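Local coordinates for protein ADP-ribosylation factor guanine nucleotide-exchange factor SEC7 (Saccharomyces cerevisiae, PDB 4OIY) that activates the small GTPase ARF1 at the trans-Golgi network by guanine nucleotide exchange, here represented by its all-helical catalytic Sec7 domain, at residues 40-45 and 74-79; 87-92 and 183-188; 107-112 and 136-141. All blocks are in the same frame, centred on the assembly; numbering follows the deposited sequence.

Contact 1: residues 40-45 and 74-79; sequences SPISIA and MHAFVD
The CB of Ala76 lies over the first turn of helix 41-50 and overlaps Pro41, Ile42 and Ala45. This is a close helix-helix packing through alanines in the all-helical Sec7 domain. The short axes of 41-45 and 74-79 approach to 8.0 Å and cross at -61°. Small residues at the crossing allow this distance: the CA atoms of Ala45 and Phe77 are 4.6 Å apart.

Ala76 CB touches backbone as well as side chain. Ala76 CB sits 3.6 Å from Pro41 O and 3.7 Å from Ala45 CB. Pro41 CB and Ile42 CG1 meet the same methyl more loosely. Ile42 CG1 is anti to its own carbonyl carbon (chi1 -67°), which sets it where it reaches Ala76 CB. The contact between the segments is apolar. Pro41 O has its bond within its own helix, from Ala45 N.

The start of helix 41-50 is capped by Ser40. Its OG accepts from Ser43 N, and Asp38 from the preceding loop also bonds to this OG. Phe77 adds its CB to the contact. Its CG is anti to the backbone N (chi1 -180°), and the ring packs on Leu48 and Leu49 further along helix 41-50 and on Leu63 of helix 56-64. The second methyl, Ala45 CB, rests against the backbone of the other helix, 3.5 Å from Phe77 N.

Contact 2: residues 87-92 and 183-188; sequences SIVDAL and FNEIAN
Glu185 CB, on helix 176-188, packs on Val89 CG1 near the start of helix 88-96 at 3.8 Å. From there the glutamate chain is extended beyond CG, and the Glu185 and Val89 side chains run past one another in opposing senses. Glu185 CD comes near the CB and OG of Ser87. At the tip, Glu185 OE1 accepts a hydrogen bond of 2.7 Å from Ser87 OG through its syn lone pair. Glu185 OE2 lies 3.6 Å from Ser87 CB.

Ser87 is the N-cap of helix 88-96. Its OG stands between the backbone N and the carbonyl carbon (chi1 76°), and there Ser87 OG also accepts from Asp90 N at 3.0 Å. One hydroxyl therefore caps one helix and ties it to another.

Beside the polar pair, Val89 CG1 meets Ile186 CD1 at 3.7 Å. Leu182, one turn before Ile186, and Leu140 of helix 130-148 also pack on Val89. The contact joins two helices of the Sec7 domain.

Asp90 OD1 and Glu185 OE1 are 4.0 Å apart, and their carboxylate planes differ by 46°. A water donates to both oxygens. Arg93 forms a salt bridge with Asp90 OD1. The water, the arginine and the N-terminal end of helix 88-96 probably all ease the repulsion between the two acids.

Contact 3: residues 107-112 and 136-141; sequences KIDRFM and LSYSLI
Helices 105-122 and 130-148 cross at 113° here, with the short axes of 107-112 and 136-141 11.4 Å apart and Met112 and Ser137 nearest by CA. Across this separation the contact is made by long side chains, chiefly Tyr138 and Met112. Both helices are part of the all-helical Sec7 domain.

Tyr138 CG is anti to the carbonyl carbon (chi1 -73°). From there the ring runs across to helix 105-122 and brings its hydroxyl among Ile108, Asp109 and Met112. Ile108 CG2 touches Tyr138 CE1 at 3.7 Å. Met112 CB is 3.8 Å from Tyr138 CE2, and Met112 CG lies as far from Tyr138 CZ. Ile108 and Met112 thus flank the hydroxyl end from one side of the ring plane, and Asp109 OD1 lies on the opposite side. Tyr134, one turn earlier in the same helix, meets the Tyr138 ring edge-to-face.

Tyr138 OH lies 2.5 Å from Asp109 OD1 and donates to it in a bond that is short and rated weak. Asp109 crosses the tyrosine at about a right angle, and its carboxylate plane is turned 78° from the ring.

Met112 bends at chi2 and chi3, and its methyl ends against helix 130-148. Here it packs on Leu92 of helix 88-96 as well. Ser137 offers its CB; in the conformer given, its OG bonds to Ala133 O in its own helix. Met112 CE lies 3.7 Å from Ser137 CB, and it meets Ile141 CD1 tip to tip at 4.1 Å.

How the contacts relate
The three contacts lie along the elongated Sec7 domain, with contacts 1 and 2 on opposite sides of its centre. Their centres are about 25 Å apart, and their nearest atoms about 9 Å. Contact 3 touches both. Toward contact 1, Met74 CG packs on Phe111 CE1 at 3.5 Å. Toward contact 2, Leu92 CD1 meets Met112 CE at 3.6 Å, and Ile88 CG2 meets Leu140 CD1 at 3.8 Å. In sequence, both segments of contact 1 precede those of contact 2, and both segments of contact 3 fall between those of contact 2. All three lie away from Asp121, a magnesium-binding residue in this protein.

Contact 1: residues 40-45 and 74-79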
loop_
_atom_site.group_PDB
_atom_site.type_symbol
_atom_site.label_atom_id
_atom_site.label_comp_id
_atom_site.label_asym_id
_atom_site.label_seq_id
_atom_site.Cartn_x
_atom_site.Cartn_y
_atom_site.Cartn_z
ATOM N N SER A 40 6.804 7.208 -18.195
ATOM C CA SER A 40 7.252 5.863 -17.847
ATOM C C SER A 40 6.733 5.504 -16.455
ATOM O O SER A 40 6.526 6.395 -15.631
ATOM C CB SER A 40 8.777 5.763 -17.869
ATOM O OG SER A 40 9.356 6.460 -16.782
ATOM N N PRO A 41 6.516 4.204 -16.191
ATOM C CA PRO A 41 6.003 3.804 -14.878
ATOM C C PRO A 41 6.849 4.320 -13.725
ATOM O O PRO A 41 6.306 4.808 -12.734
ATOM C CB PRO A 41 6.030 2.271 -14.915
ATOM C CG PRO A 41 6.194 1.882 -16.343
ATOM C CD PRO A 41 6.546 3.093 -17.157
ATOM N N ILE A 42 8.168 4.231 -13.849
ATOM C CA ILE A 42 9.056 4.664 -12.776
ATOM C C ILE A 42 8.973 6.179 -12.533
ATOM O O ILE A 42 8.927 6.615 -11.380
ATOM C CB ILE A 42 10.514 4.199 -13.015
ATOM C CG1 ILE A 42 10.580 2.672 -12.916
ATOM C CG2 ILE A 42 11.454 4.831 -11.994
ATOM C CD1 ILE A 42 11.816 2.042 -13.525
ATOM N N SER A 43 8.928 6.974 -13.601
ATOM C CA SER A 43 8.815 8.422 -13.450
ATOM C C SER A 43 7.533 8.799 -12.723
ATOM O O SER A 43 7.561 9.602 -11.794
ATOM C CB SER A 43 8.871 9.128 -14.798
ATOM O OG SER A 43 10.149 8.953 -15.381
ATOM N N ILE A 44 6.428 8.189 -13.134
ATOM C CA ILE A 44 5.138 8.483 -12.520
ATOM C C ILE A 44 5.096 8.003 -11.064
ATOM O O ILE A 44 4.662 8.742 -10.184
ATOM C CB ILE A 44 3.963 7.874 -13.310
ATOM C CG1 ILE A 44 3.872 8.488 -14.720
ATOM C CG2 ILE A 44 2.657 8.118 -12.566
ATOM C CD1 ILE A 44 2.888 7.783 -15.628
ATOM N N ALA A 45 5.546 6.776 -10.810
ATOM C CA ALA A 45 5.595 6.242 -9.441
ATOM C C ALA A 45 6.401 7.139 -8.499
ATOM O O ALA A 45 5.978 7.420 -7.380
ATOM C CB ALA A 45 6.170 4.832 -9.442
ATOM N N MET A 74 1.740 0.832 -10.768
ATOM C CA MET A 74 1.600 0.312 -9.412
ATOM C C MET A 74 2.784 -0.579 -9.044
ATOM O O MET A 74 3.279 -0.511 -7.933
ATOM C CB MET A 74 0.279 -0.442 -9.255
ATOM C CG MET A 74 -0.013 -0.895 -7.834
ATOM S SD MET A 74 0.638 -2.534 -7.469
ATOM C CE MET A 74 -0.666 -3.494 -8.226
ATOM N N HIS A 75 3.236 -1.416 -9.975
ATOM C CA HIS A 75 4.394 -2.255 -9.692
ATOM C C HIS A 75 5.635 -1.403 -9.416
ATOM O O HIS A 75 6.390 -1.674 -8.468
ATOM C CB HIS A 75 4.621 -3.253 -10.814
ATOM C CG HIS A 75 3.584 -4.334 -10.862
ATOM N ND1 HIS A 75 3.450 -5.195 -11.930
ATOM C CD2 HIS A 75 2.624 -4.684 -9.975
ATOM C CE1 HIS A 75 2.461 -6.038 -11.691
ATOM N NE2 HIS A 75 1.946 -5.752 -10.508
ATOM N N ALA A 76 5.819 -0.356 -10.216
ATOM C CA ALA A 76 6.924 0.585 -9.996
ATOM C C ALA A 76 6.790 1.297 -8.649
ATOM O O ALA A 76 7.772 1.544 -7.975
ATOM C CB ALA A 76 6.991 1.612 -11.113
ATOM N N PHE A 77 5.568 1.629 -8.270
ATOM C CA PHE A 77 5.299 2.302 -7.000
ATOM C C PHE A 77 5.777 1.422 -5.840
ATOM O O PHE A 77 6.520 1.880 -4.975
ATOM C CB PHE A 77 3.792 2.593 -6.939
ATOM C CG PHE A 77 3.313 3.296 -5.700
ATOM C CD1 PHE A 77 3.284 4.683 -5.643
ATOM C CD2 PHE A 77 2.803 2.571 -4.633
ATOM C CE1 PHE A 77 2.795 5.335 -4.527
ATOM C CE2 PHE A 77 2.326 3.219 -3.504
ATOM C CZ PHE A 77 2.310 4.602 -3.462
ATOM N N VAL A 78 5.373 0.154 -5.848
ATOM C CA VAL A 78 5.808 -0.793 -4.814
ATOM C C VAL A 78 7.330 -0.956 -4.854
ATOM O O VAL A 78 7.962 -1.043 -3.810
ATOM C CB VAL A 78 5.115 -2.172 -4.930
ATOM C CG1 VAL A 78 5.530 -3.077 -3.777
ATOM C CG2 VAL A 78 3.600 -2.012 -4.935
ATOM N N ASP A 79 7.907 -0.961 -6.052
ATOM C CA ASP A 79 9.360 -1.129 -6.205
ATOM C C ASP A 79 10.177 -0.005 -5.575
ATOM O O ASP A 79 11.362 -0.201 -5.302
ATOM C CB ASP A 79 9.761 -1.236 -7.683
ATOM C CG ASP A 79 9.492 -2.598 -8.279
ATOM O OD1 ASP A 79 9.189 -3.559 -7.540
ATOM O OD2 ASP A 79 9.609 -2.704 -9.525
#

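Contact 2: residues 87-92 and 183-188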
loop_
_atom_site.group_PDB
_atom_site.type_symbol
_atom_site.label_atom_id
_atom_site.label_comp_id
_atom_site.label_asym_id
_atom_site.label_seq_id
_atom_site.Cartn_x
_atom_site.Cartn_y
_atom_site.Cartn_z
ATOM N N SER A 87 9.933 -5.564 9.952
ATOM C CA SER A 87 8.923 -6.595 10.171
ATOM C C SER A 87 7.856 -6.446 9.087
ATOM O O SER A 87 7.706 -5.375 8.489
ATOM C CB SER A 87 8.278 -6.480 11.543
ATOM O OG SER A 87 7.343 -5.423 11.590
ATOM N N ILE A 88 7.116 -7.516 8.830
ATOM C CA ILE A 88 6.050 -7.425 7.837
ATOM C C ILE A 88 5.016 -6.367 8.243
ATOM O O ILE A 88 4.443 -5.696 7.370
ATOM C CB ILE A 88 5.399 -8.789 7.532
ATOM C CG1 ILE A 88 4.449 -8.676 6.328
ATOM C CG2 ILE A 88 4.667 -9.337 8.749
ATOM C CD1 ILE A 88 3.906 -10.003 5.845
ATOM N N VAL A 89 4.807 -6.175 9.550
ATOM C CA VAL A 89 3.892 -5.122 10.014
ATOM C C VAL A 89 4.427 -3.720 9.701
ATOM O O VAL A 89 3.682 -2.864 9.240
ATOM C CB VAL A 89 3.568 -5.277 11.515
ATOM C CG1 VAL A 89 2.889 -4.026 12.082
ATOM C CG2 VAL A 89 2.704 -6.505 11.721
ATOM N N ASP A 90 5.708 -3.480 9.945
ATOM C CA ASP A 90 6.275 -2.172 9.652
ATOM C C ASP A 90 6.269 -1.887 8.156
ATOM O O ASP A 90 5.990 -0.765 7.731
ATOM C CB ASP A 90 7.663 -2.034 10.274
ATOM C CG ASP A 90 7.593 -1.689 11.767
ATOM O OD1 ASP A 90 6.542 -1.188 12.229
ATOM O OD2 ASP A 90 8.581 -1.915 12.473
ATOM N N ALA A 91 6.526 -2.917 7.357
ATOM C CA ALA A 91 6.444 -2.785 5.903
ATOM C C ALA A 91 5.024 -2.475 5.450
ATOM O O ALA A 91 4.812 -1.557 4.676
ATOM C CB ALA A 91 6.957 -4.042 5.221
ATOM N N LEU A 92 4.059 -3.224 5.972
ATOM C CA LEU A 92 2.648 -2.986 5.659
ATOM C C LEU A 92 2.192 -1.582 6.077
ATOM O O LEU A 92 1.421 -0.931 5.358
ATOM C CB LEU A 92 1.784 -4.029 6.361
ATOM C CG LEU A 92 0.362 -4.253 5.857
ATOM C CD1 LEU A 92 0.386 -4.735 4.419
ATOM C CD2 LEU A 92 -0.321 -5.261 6.762
ATOM N N PHE A 183 1.105 -9.487 16.268
ATOM C CA PHE A 183 -0.129 -9.079 16.928
ATOM C C PHE A 183 0.104 -7.843 17.796
ATOM O O PHE A 183 -0.622 -6.847 17.700
ATOM C CB PHE A 183 -0.664 -10.227 17.785
ATOM C CG PHE A 183 -1.929 -9.898 18.520
ATOM C CD1 PHE A 183 -1.882 -9.253 19.744
ATOM C CD2 PHE A 183 -3.160 -10.265 18.002
ATOM C CE1 PHE A 183 -3.050 -8.951 20.426
ATOM C CE2 PHE A 183 -4.329 -9.984 18.690
ATOM C CZ PHE A 183 -4.271 -9.319 19.898
ATOM N N ASN A 184 1.140 -7.897 18.623
ATOM C CA ASN A 184 1.445 -6.779 19.515
ATOM C C ASN A 184 1.875 -5.517 18.768
ATOM O O ASN A 184 1.522 -4.408 19.170
ATOM C CB ASN A 184 2.494 -7.192 20.554
ATOM C CG ASN A 184 1.950 -8.187 21.562
ATOM O OD1 ASN A 184 0.742 -8.280 21.769
ATOM N ND2 ASN A 184 2.845 -8.933 22.197
ATOM N N GLU A 185 2.605 -5.679 17.666
ATOM C CA GLU A 185 2.970 -4.538 16.831
ATOM C C GLU A 185 1.723 -3.806 16.339
ATOM O O GLU A 185 1.647 -2.576 16.414
ATOM C CB GLU A 185 3.831 -4.971 15.644
ATOM C CG GLU A 185 5.236 -5.394 16.050
ATOM C CD GLU A 185 6.169 -5.568 14.869
ATOM O OE1 GLU A 185 6.098 -4.764 13.926
ATOM O OE2 GLU A 185 6.999 -6.505 14.892
ATOM N N ILE A 186 0.740 -4.565 15.862
ATOM C CA ILE A 186 -0.513 -3.978 15.398
ATOM C C ILE A 186 -1.277 -3.374 16.568
ATOM O O ILE A 186 -1.755 -2.247 16.470
ATOM C CB ILE A 186 -1.399 -5.015 14.673
ATOM C CG1 ILE A 186 -0.738 -5.464 13.362
ATOM C CG2 ILE A 186 -2.801 -4.454 14.419
ATOM C CD1 ILE A 186 -0.800 -4.453 12.240
ATOM N N ALA A 187 -1.400 -4.128 17.658
ATOM C CA ALA A 187 -2.153 -3.664 18.832
ATOM C C ALA A 187 -1.621 -2.339 19.374
ATOM O O ALA A 187 -2.399 -1.484 19.799
ATOM C CB ALA A 187 -2.142 -4.722 19.928
ATOM N N ASN A 188 -0.302 -2.164 19.352
ATOM C CA ASN A 188 0.316 -0.990 19.968
ATOM C C ASN A 188 0.382 0.231 19.058
ATOM O O ASN A 188 0.491 1.358 19.550
ATOM C CB ASN A 188 1.718 -1.338 20.467
ATOM C CG ASN A 188 1.699 -2.290 21.647
ATOM O OD1 ASN A 188 0.689 -2.422 22.340
ATOM N ND2 ASN A 188 2.825 -2.944 21.895
HETATM O O HOH W 1 5.136 -2.069 14.411
#

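Contact 3: residues 107-112 and 136-141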
loop_
_atom_site.group_PDB
_atom_site.type_symbol
_atom_site.label_atom_id
_atom_site.label_comp_id
_atom_site.label_asym_id
_atom_site.label_seq_id
_atom_site.Cartn_x
_atom_site.Cartn_y
_atom_site.Cartn_z
ATOM N N LYS A 107 -8.582 -5.905 -7.329
ATOM C CA LYS A 107 -7.612 -4.812 -7.296
ATOM C C LYS A 107 -6.743 -4.914 -6.054
ATOM O O LYS A 107 -5.517 -4.819 -6.136
ATOM C CB LYS A 107 -8.329 -3.471 -7.326
ATOM C CG LYS A 107 -9.003 -3.206 -8.652
ATOM C CD LYS A 107 -9.682 -1.860 -8.701
ATOM C CE LYS A 107 -10.153 -1.562 -10.119
ATOM N NZ LYS A 107 -10.671 -0.183 -10.233
ATOM N N ILE A 108 -7.376 -5.100 -4.905
ATOM C CA ILE A 108 -6.646 -5.275 -3.660
ATOM C C ILE A 108 -5.624 -6.392 -3.810
ATOM O O ILE A 108 -4.465 -6.227 -3.431
ATOM C CB ILE A 108 -7.606 -5.573 -2.483
ATOM C CG1 ILE A 108 -8.494 -4.359 -2.215
ATOM C CG2 ILE A 108 -6.827 -5.943 -1.224
ATOM C CD1 ILE A 108 -9.659 -4.648 -1.306
ATOM N N ASP A 109 -6.043 -7.513 -4.388
ATOM C CA ASP A 109 -5.161 -8.662 -4.538
ATOM C C ASP A 109 -3.900 -8.315 -5.342
ATOM O O ASP A 109 -2.816 -8.816 -5.043
ATOM C CB ASP A 109 -5.898 -9.840 -5.190
ATOM C CG ASP A 109 -6.999 -10.446 -4.298
ATOM O OD1 ASP A 109 -7.056 -10.183 -3.080
ATOM O OD2 ASP A 109 -7.847 -11.193 -4.846
ATOM N N ARG A 110 -4.045 -7.479 -6.366
ATOM C CA ARG A 110 -2.887 -7.022 -7.151
ATOM C C ARG A 110 -1.880 -6.270 -6.274
ATOM O O ARG A 110 -0.671 -6.547 -6.327
ATOM C CB ARG A 110 -3.330 -6.144 -8.328
ATOM C CG ARG A 110 -4.109 -6.879 -9.410
ATOM C CD ARG A 110 -4.042 -6.127 -10.736
ATOM N NE ARG A 110 -4.853 -4.913 -10.788
ATOM C CZ ARG A 110 -6.157 -4.891 -11.060
ATOM N NH1 ARG A 110 -6.804 -3.740 -11.090
ATOM N NH2 ARG A 110 -6.824 -6.020 -11.293
ATOM N N PHE A 111 -2.368 -5.320 -5.476
ATOM C CA PHE A 111 -1.504 -4.584 -4.544
ATOM C C PHE A 111 -0.807 -5.525 -3.568
ATOM O O PHE A 111 0.409 -5.422 -3.350
ATOM C CB PHE A 111 -2.301 -3.571 -3.724
ATOM C CG PHE A 111 -2.719 -2.349 -4.482
ATOM C CD1 PHE A 111 -1.871 -1.262 -4.590
ATOM C CD2 PHE A 111 -3.977 -2.273 -5.051
ATOM C CE1 PHE A 111 -2.265 -0.126 -5.260
ATOM C CE2 PHE A 111 -4.381 -1.131 -5.723
ATOM C CZ PHE A 111 -3.517 -0.062 -5.836
ATOM N N MET A 112 -1.573 -6.425 -2.956
ATOM C CA MET A 112 -1.048 -7.217 -1.858
ATOM C C MET A 112 -0.103 -8.294 -2.351
ATOM O O MET A 112 0.851 -8.634 -1.650
ATOM C CB MET A 112 -2.188 -7.772 -0.996
ATOM C CG MET A 112 -3.102 -6.665 -0.450
ATOM S SD MET A 112 -2.243 -5.214 0.224
ATOM C CE MET A 112 -1.359 -6.063 1.503
ATOM N N LEU A 136 -0.757 -13.557 5.035
ATOM C CA LEU A 136 -0.546 -12.954 6.342
ATOM C C LEU A 136 -0.925 -11.480 6.319
ATOM O O LEU A 136 -1.466 -10.968 7.291
ATOM C CB LEU A 136 0.907 -13.134 6.783
ATOM C CG LEU A 136 1.287 -12.578 8.160
ATOM C CD1 LEU A 136 0.366 -13.125 9.239
ATOM C CD2 LEU A 136 2.734 -12.915 8.473
ATOM N N SER A 137 -0.664 -10.808 5.196
ATOM C CA SER A 137 -0.987 -9.389 5.073
ATOM C C SER A 137 -2.486 -9.129 5.227
ATOM O O SER A 137 -2.881 -8.171 5.866
ATOM C CB SER A 137 -0.478 -8.833 3.746
ATOM O OG SER A 137 0.931 -8.875 3.716
ATOM N N TYR A 138 -3.328 -9.992 4.657
ATOM C CA TYR A 138 -4.778 -9.842 4.845
ATOM C C TYR A 138 -5.202 -10.056 6.292
ATOM O O TYR A 138 -6.059 -9.351 6.809
ATOM C CB TYR A 138 -5.571 -10.802 3.951
ATOM C CG TYR A 138 -5.538 -10.389 2.511
ATOM C CD1 TYR A 138 -6.476 -9.497 2.005
ATOM C CD2 TYR A 138 -4.554 -10.861 1.663
ATOM C CE1 TYR A 138 -6.430 -9.095 0.682
ATOM C CE2 TYR A 138 -4.508 -10.480 0.345
ATOM C CZ TYR A 138 -5.450 -9.595 -0.140
ATOM O OH TYR A 138 -5.391 -9.209 -1.454
ATOM N N SER A 139 -4.574 -11.027 6.949
ATOM C CA SER A 139 -4.884 -11.291 8.345
ATOM C C SER A 139 -4.487 -10.102 9.217
ATOM O O SER A 139 -5.182 -9.772 10.177
ATOM C CB SER A 139 -4.180 -12.563 8.808
ATOM O OG SER A 139 -4.503 -12.856 10.143
ATOM N N LEU A 140 -3.376 -9.460 8.871
ATOM C CA LEU A 140 -2.902 -8.298 9.603
ATOM C C LEU A 140 -3.809 -7.100 9.374
ATOM O O LEU A 140 -4.069 -6.347 10.304
ATOM C CB LEU A 140 -1.461 -7.954 9.221
ATOM C CG LEU A 140 -0.410 -8.960 9.702
ATOM C CD1 LEU A 140 0.923 -8.744 9.012
ATOM C CD2 LEU A 140 -0.263 -8.895 11.216
ATOM N N ILE A 141 -4.295 -6.920 8.147
ATOM C CA ILE A 141 -5.241 -5.835 7.863
ATOM C C ILE A 141 -6.529 -6.035 8.660
ATOM O O ILE A 141 -7.071 -5.088 9.243
ATOM C CB ILE A 141 -5.554 -5.738 6.354
ATOM C CG1 ILE A 141 -4.337 -5.190 5.599
ATOM C CG2 ILE A 141 -6.764 -4.835 6.105
ATOM C CD1 ILE A 141 -4.403 -5.391 4.106
#